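Long-range contacts in glutamate racemase (Francisella tularensis subsp. tularensis, PDB 3OUT), which belongs to the aspartate/glutamate/hydantoin racemase family and holds D-glutamic acid in a pocket between two alpha/beta units, each built on a parallel beta sheet: residues I10-S15 and A72-C77; N112-I117 and A181-C186. All coordinates share one frame; numbering follows the deposited sequence.

Contact 1 and contact 2 are both buried, and each pairs neighbouring inner strands, contact 1 in the six-stranded sheet and contact 2 in the four-stranded one. They share no strand or helix; their centres are about 22 Å apart, yet each ends in a cysteine beside the bound D-glutamic acid, so that both display a ligand pocket at the C-terminal ends of parallel strands. In both, four backbone bonds carry the pairing and apolar side chains fill the two faces. The difference lies at the pocket end: 10-15 brings Ser-15 to the ligand, with Asp-14 polar just behind it, whereas 112-117 ends in isoleucine and 181-186 alone reaches the ligand, through Cys-186.

Contact 1 of 2, residues I10-S15 and A72-C77; sequences IGVFDS and AIIIAC. With DGL (D-glutamic acid), chain E.
Strands 10-14 and 72-75 are parallel neighbours inside the six-stranded sheet, paired through Gly-11, Phe-13 and Ile-74. Gly-11 N donates to Ala-72 O and Ile-74 N returns a bond to Gly-11 O; Phe-13 N then reaches Ile-74 O. The last rung, Ala-76 N to Phe-13 O at 2.9 Å, is more bent, at 149°, where the second strand gives way to a turn.

On one face Val-12 and Ile-74 lie side by side, CG2 against CG2 at 3.8 Å, and Val-12 CG1 meets Ala-76 CB at 4.0 Å. Helices 20-29 and 208-221 cover this face; helices 51-67 and 78-92 cover the other, giving the three-layer alpha/beta/alpha sandwich. There Phe-13, with CG anti to its backbone N (chi1 -170°), presents its ring edge to Ile-73 CG2, which also lies 3.9 Å from Phe-13 CB.

Beyond the strands the contact turns polar. Cys-77 is the N-cap of helix 78-92, its side chain capping a backbone N. Its CB lies 3.7 Å from Asp-14 OD1, while Asp-14 OD2 is held by Tyr-37 OH and Gly-19 N. Cys-77 SG sits 3.0 Å from Ser-15 OG and 3.7 Å from CD of D-glutamic acid. The ligand's amino N donates to Ser-15 OG at 2.8 Å.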
loop_
_atom_site.group_PDB
_atom_site.type_symbol
_atom_site.label_atom_id
_atom_site.label_comp_id
_atom_site.label_asym_id
_atom_site.label_seq_id
_atom_site.Cartn_x
_atom_site.Cartn_y
_atom_site.Cartn_z
ATOM N N ILE B 10 23.049 9.374 5.748
ATOM C CA ILE B 10 22.087 9.620 6.828
ATOM C C ILE B 10 20.686 9.476 6.210
ATOM O O ILE B 10 20.447 9.968 5.119
ATOM C CB ILE B 10 22.237 11.064 7.339
ATOM C CG1 ILE B 10 23.600 11.257 7.989
ATOM C CG2 ILE B 10 21.121 11.427 8.331
ATOM C CD1 ILE B 10 24.012 12.743 8.139
ATOM N N GLY B 11 19.796 8.782 6.903
ATOM C CA GLY B 11 18.407 8.655 6.486
ATOM C C GLY B 11 17.548 9.675 7.199
ATOM O O GLY B 11 17.512 9.697 8.435
ATOM N N VAL B 12 16.831 10.485 6.434
ATOM C CA VAL B 12 15.865 11.373 6.972
ATOM C C VAL B 12 14.471 10.802 6.662
ATOM O O VAL B 12 14.068 10.700 5.495
ATOM C CB VAL B 12 15.978 12.833 6.405
ATOM C CG1 VAL B 12 14.813 13.681 6.936
ATOM C CG2 VAL B 12 17.349 13.439 6.686
ATOM N N PHE B 13 13.787 10.412 7.740
ATOM C CA PHE B 13 12.545 9.624 7.736
ATOM C C PHE B 13 11.341 10.534 7.978
ATOM O O PHE B 13 11.173 11.061 9.079
ATOM C CB PHE B 13 12.743 8.568 8.827
ATOM C CG PHE B 13 11.698 7.436 8.887
ATOM C CD1 PHE B 13 10.367 7.611 8.545
ATOM C CD2 PHE B 13 12.079 6.194 9.360
ATOM C CE1 PHE B 13 9.484 6.557 8.674
ATOM C CE2 PHE B 13 11.195 5.160 9.514
ATOM C CZ PHE B 13 9.913 5.314 9.130
ATOM N N ASP B 14 10.523 10.740 6.937
ATOM C CA ASP B 14 9.391 11.657 7.024
ATOM C C ASP B 14 8.121 10.902 6.671
ATOM O O ASP B 14 8.141 9.852 5.995
ATOM C CB ASP B 14 9.605 12.810 6.024
ATOM C CG ASP B 14 8.744 14.034 6.278
ATOM O OD1 ASP B 14 8.062 14.139 7.345
ATOM O OD2 ASP B 14 8.759 14.925 5.359
ATOM N N SER B 15 7.012 11.486 7.085
ATOM C CA SER B 15 5.710 11.149 6.504
ATOM C C SER B 15 5.661 11.805 5.108
ATOM O O SER B 15 5.512 11.122 4.085
ATOM C CB SER B 15 4.581 11.622 7.435
ATOM O OG SER B 15 4.861 12.947 7.886
ATOM N N ALA B 72 22.621 6.106 10.198
ATOM C CA ALA B 72 21.795 6.703 11.240
ATOM C C ALA B 72 20.480 7.137 10.596
ATOM O O ALA B 72 20.427 7.436 9.411
ATOM C CB ALA B 72 22.478 7.944 11.897
ATOM N N ILE B 73 19.450 7.167 11.406
ATOM C CA ILE B 73 18.126 7.653 11.019
ATOM C C ILE B 73 17.736 8.815 11.907
ATOM O O ILE B 73 17.895 8.737 13.091
ATOM C CB ILE B 73 17.098 6.531 11.117
ATOM C CG1 ILE B 73 17.359 5.504 10.016
ATOM C CG2 ILE B 73 15.638 7.081 10.976
ATOM C CD1 ILE B 73 16.671 4.170 10.220
ATOM N N ILE B 74 17.189 9.875 11.310
ATOM C CA ILE B 74 16.478 10.878 12.051
ATOM C C ILE B 74 15.018 10.860 11.617
ATOM O O ILE B 74 14.714 11.015 10.422
ATOM C CB ILE B 74 17.111 12.280 11.887
ATOM C CG1 ILE B 74 16.238 13.394 12.488
ATOM C CG2 ILE B 74 17.431 12.594 10.436
ATOM C CD1 ILE B 74 17.142 14.630 12.866
ATOM N N ILE B 75 14.129 10.676 12.576
ATOM C CA ILE B 75 12.667 10.767 12.288
ATOM C C ILE B 75 12.264 12.234 12.385
ATOM O O ILE B 75 12.240 12.833 13.470
ATOM C CB ILE B 75 11.853 9.926 13.246
ATOM C CG1 ILE B 75 12.376 8.480 13.279
ATOM C CG2 ILE B 75 10.352 10.039 12.871
ATOM C CD1 ILE B 75 11.542 7.535 14.216
ATOM N N ALA B 76 12.039 12.824 11.223
ATOM C CA ALA B 76 11.722 14.266 11.068
ATOM C C ALA B 76 10.290 14.618 11.452
ATOM O O ALA B 76 9.977 15.796 11.797
ATOM C CB ALA B 76 12.005 14.703 9.633
ATOM N N CYS B 77 9.423 13.602 11.380
ATOM C CA CYS B 77 7.981 13.735 11.537
ATOM C C CYS B 77 7.597 13.500 12.993
ATOM O O CYS B 77 7.938 12.460 13.586
ATOM C CB CYS B 77 7.288 12.689 10.663
ATOM S SG CYS B 77 5.486 12.718 10.841
HETATM N N DGL E . 3.575 15.394 7.375
HETATM C CA DGL E . 2.488 15.603 8.394
HETATM C C DGL E . 1.343 14.662 8.145
HETATM O O DGL E . 1.533 13.652 7.430
HETATM C CB DGL E . 2.933 15.370 9.832
HETATM C CG DGL E . 4.183 16.150 10.266
HETATM C CD DGL E . 4.462 16.127 11.756
HETATM O OE1 DGL E . 3.616 15.649 12.535
HETATM O OE2 DGL E . 5.547 16.645 12.144
HETATM O OXT DGL E . 0.239 14.849 8.710
#

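Contact 2 of 2, residues N112-I117 and A181-C186; sequences NTVGVI and ALILGC. With DGL (D-glutamic acid), chain E.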
loop_
_atom_site.group_PDB
_atom_site.type_symbol
_atom_site.label_atom_id
_atom_site.label_comp_id
_atom_site.label_asym_id
_atom_site.label_seq_id
_atom_site.Cartn_x
_atom_site.Cartn_y
_atom_site.Cartn_z
ATOM N N ASN B 112 8.171 25.102 33.916
ATOM C CA ASN B 112 7.104 24.678 34.797
ATOM C C ASN B 112 5.781 24.408 34.074
ATOM O O ASN B 112 5.014 23.526 34.470
ATOM C CB ASN B 112 6.857 25.782 35.819
ATOM C CG ASN B 112 8.123 26.191 36.516
ATOM O OD1 ASN B 112 8.548 27.357 36.432
ATOM N ND2 ASN B 112 8.753 25.240 37.173
ATOM N N THR B 113 5.534 25.168 33.000
ATOM C CA THR B 113 4.256 25.123 32.286
ATOM C C THR B 113 4.521 25.228 30.774
ATOM O O THR B 113 5.151 26.177 30.321
ATOM C CB THR B 113 3.369 26.286 32.751
ATOM O OG1 THR B 113 3.268 26.257 34.192
ATOM C CG2 THR B 113 2.016 26.142 32.157
ATOM N N VAL B 114 4.120 24.188 30.020
ATOM C CA VAL B 114 4.454 24.068 28.586
ATOM C C VAL B 114 3.174 23.795 27.801
ATOM O O VAL B 114 2.324 23.017 28.238
ATOM C CB VAL B 114 5.443 22.886 28.366
ATOM C CG1 VAL B 114 5.802 22.708 26.841
ATOM C CG2 VAL B 114 6.719 23.148 29.138
ATOM N N GLY B 115 3.024 24.465 26.659
ATOM C CA GLY B 115 1.999 24.142 25.701
ATOM C C GLY B 115 2.571 23.366 24.532
ATOM O O GLY B 115 3.721 23.531 24.166
ATOM N N VAL B 116 1.726 22.529 23.944
ATOM C CA VAL B 116 2.064 21.751 22.724
ATOM C C VAL B 116 0.919 21.824 21.723
ATOM O O VAL B 116 -0.241 21.592 22.062
ATOM C CB VAL B 116 2.299 20.278 23.067
ATOM C CG1 VAL B 116 2.783 19.487 21.832
ATOM C CG2 VAL B 116 3.374 20.170 24.139
ATOM N N ILE B 117 1.276 22.084 20.473
ATOM C CA ILE B 117 0.331 21.950 19.353
ATOM C C ILE B 117 0.929 20.966 18.377
ATOM O O ILE B 117 2.150 20.958 18.161
ATOM C CB ILE B 117 -0.018 23.280 18.623
ATOM C CG1 ILE B 117 1.236 24.094 18.241
ATOM C CG2 ILE B 117 -0.971 24.113 19.520
ATOM C CD1 ILE B 117 1.009 25.313 17.322
ATOM N N ALA B 181 6.193 28.413 27.211
ATOM C CA ALA B 181 6.654 28.175 25.846
ATOM C C ALA B 181 5.610 27.299 25.166
ATOM O O ALA B 181 4.819 26.590 25.828
ATOM C CB ALA B 181 8.000 27.447 25.820
ATOM N N LEU B 182 5.589 27.384 23.855
ATOM C CA LEU B 182 4.683 26.598 23.018
ATOM C C LEU B 182 5.549 25.769 22.067
ATOM O O LEU B 182 6.283 26.327 21.228
ATOM C CB LEU B 182 3.764 27.507 22.194
ATOM C CG LEU B 182 2.746 26.739 21.326
ATOM C CD1 LEU B 182 1.668 25.959 22.115
ATOM C CD2 LEU B 182 2.046 27.659 20.325
ATOM N N ILE B 183 5.429 24.443 22.163
ATOM C CA ILE B 183 6.116 23.545 21.233
ATOM C C ILE B 183 5.357 23.494 19.922
ATOM O O ILE B 183 4.158 23.127 19.872
ATOM C CB ILE B 183 6.291 22.120 21.794
ATOM C CG1 ILE B 183 7.162 22.161 23.060
ATOM C CG2 ILE B 183 6.980 21.192 20.767
ATOM C CD1 ILE B 183 7.321 20.829 23.740
ATOM N N LEU B 184 6.074 23.853 18.855
ATOM C CA LEU B 184 5.577 23.693 17.486
ATOM C C LEU B 184 5.814 22.212 17.064
ATOM O O LEU B 184 6.824 21.846 16.362
ATOM C CB LEU B 184 6.307 24.670 16.552
ATOM C CG LEU B 184 6.168 26.144 16.920
ATOM C CD1 LEU B 184 6.842 27.011 15.829
ATOM C CD2 LEU B 184 4.678 26.519 17.147
ATOM N N GLY B 185 4.918 21.356 17.554
ATOM C CA GLY B 185 5.063 19.898 17.484
ATOM C C GLY B 185 4.580 19.247 16.195
ATOM O O GLY B 185 4.135 18.109 16.203
ATOM N N CYS B 186 4.748 19.975 15.097
ATOM C CA CYS B 186 4.516 19.481 13.746
ATOM C C CYS B 186 5.485 20.202 12.838
ATOM O O CYS B 186 5.693 21.415 12.966
ATOM C CB CYS B 186 3.094 19.762 13.346
ATOM S SG CYS B 186 2.609 19.383 11.611
HETATM N N DGL E . 3.575 15.394 7.375
HETATM C CA DGL E . 2.488 15.603 8.394
HETATM C C DGL E . 1.343 14.662 8.145
HETATM O O DGL E . 1.533 13.652 7.430
HETATM C CB DGL E . 2.933 15.370 9.832
HETATM C CG DGL E . 4.183 16.150 10.266
HETATM C CD DGL E . 4.462 16.127 11.756
HETATM O OE1 DGL E . 3.616 15.649 12.535
HETATM O OE2 DGL E . 5.547 16.645 12.144
HETATM O OXT DGL E . 0.239 14.849 8.710
#
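Gly-115, Ile-117 and Ile-183 carry the backbone pairing of strands 113-118 and 181-184, the two inner strands of the four-stranded parallel sheet. Gly-115 N donates to Ala-181 O, Ile-183 N to Gly-115 O at 2.8 Å, and Ile-117 N to Ile-183 O. Gly-185 N closes the ladder on Ile-117 O at 2.9 Å, in a bond bent to 131° as the chain leaves its regular course; it also bonds weakly to Ile-183 O, across an inverse gamma turn centred on Leu-184.

The apolar contacts fall on both faces. On one, Ile-183 CD1 packs against Val-114 CG1 at 3.9 Å and also touches Val-116 CG2. On the other, the chi1 of Ile-117 (49°) sets its CG1 3.5 Å from Ile-183 O, and the extended chain beyond carries CD1 to CD2 of both Leu-182 and Leu-184, each at 3.9 Å. Leu-182 CD1 leans over the peptide of Gly-115, 3.7 Å from its C atom. Helix 193-199 covers this face through Ile-196.

Backbone bonds and aliphatic packing thus join the two strands, and polar side-chain chemistry begins past the gamma turn, at Cys-186, whose SG lies 3.7 Å from CD of D-glutamic acid.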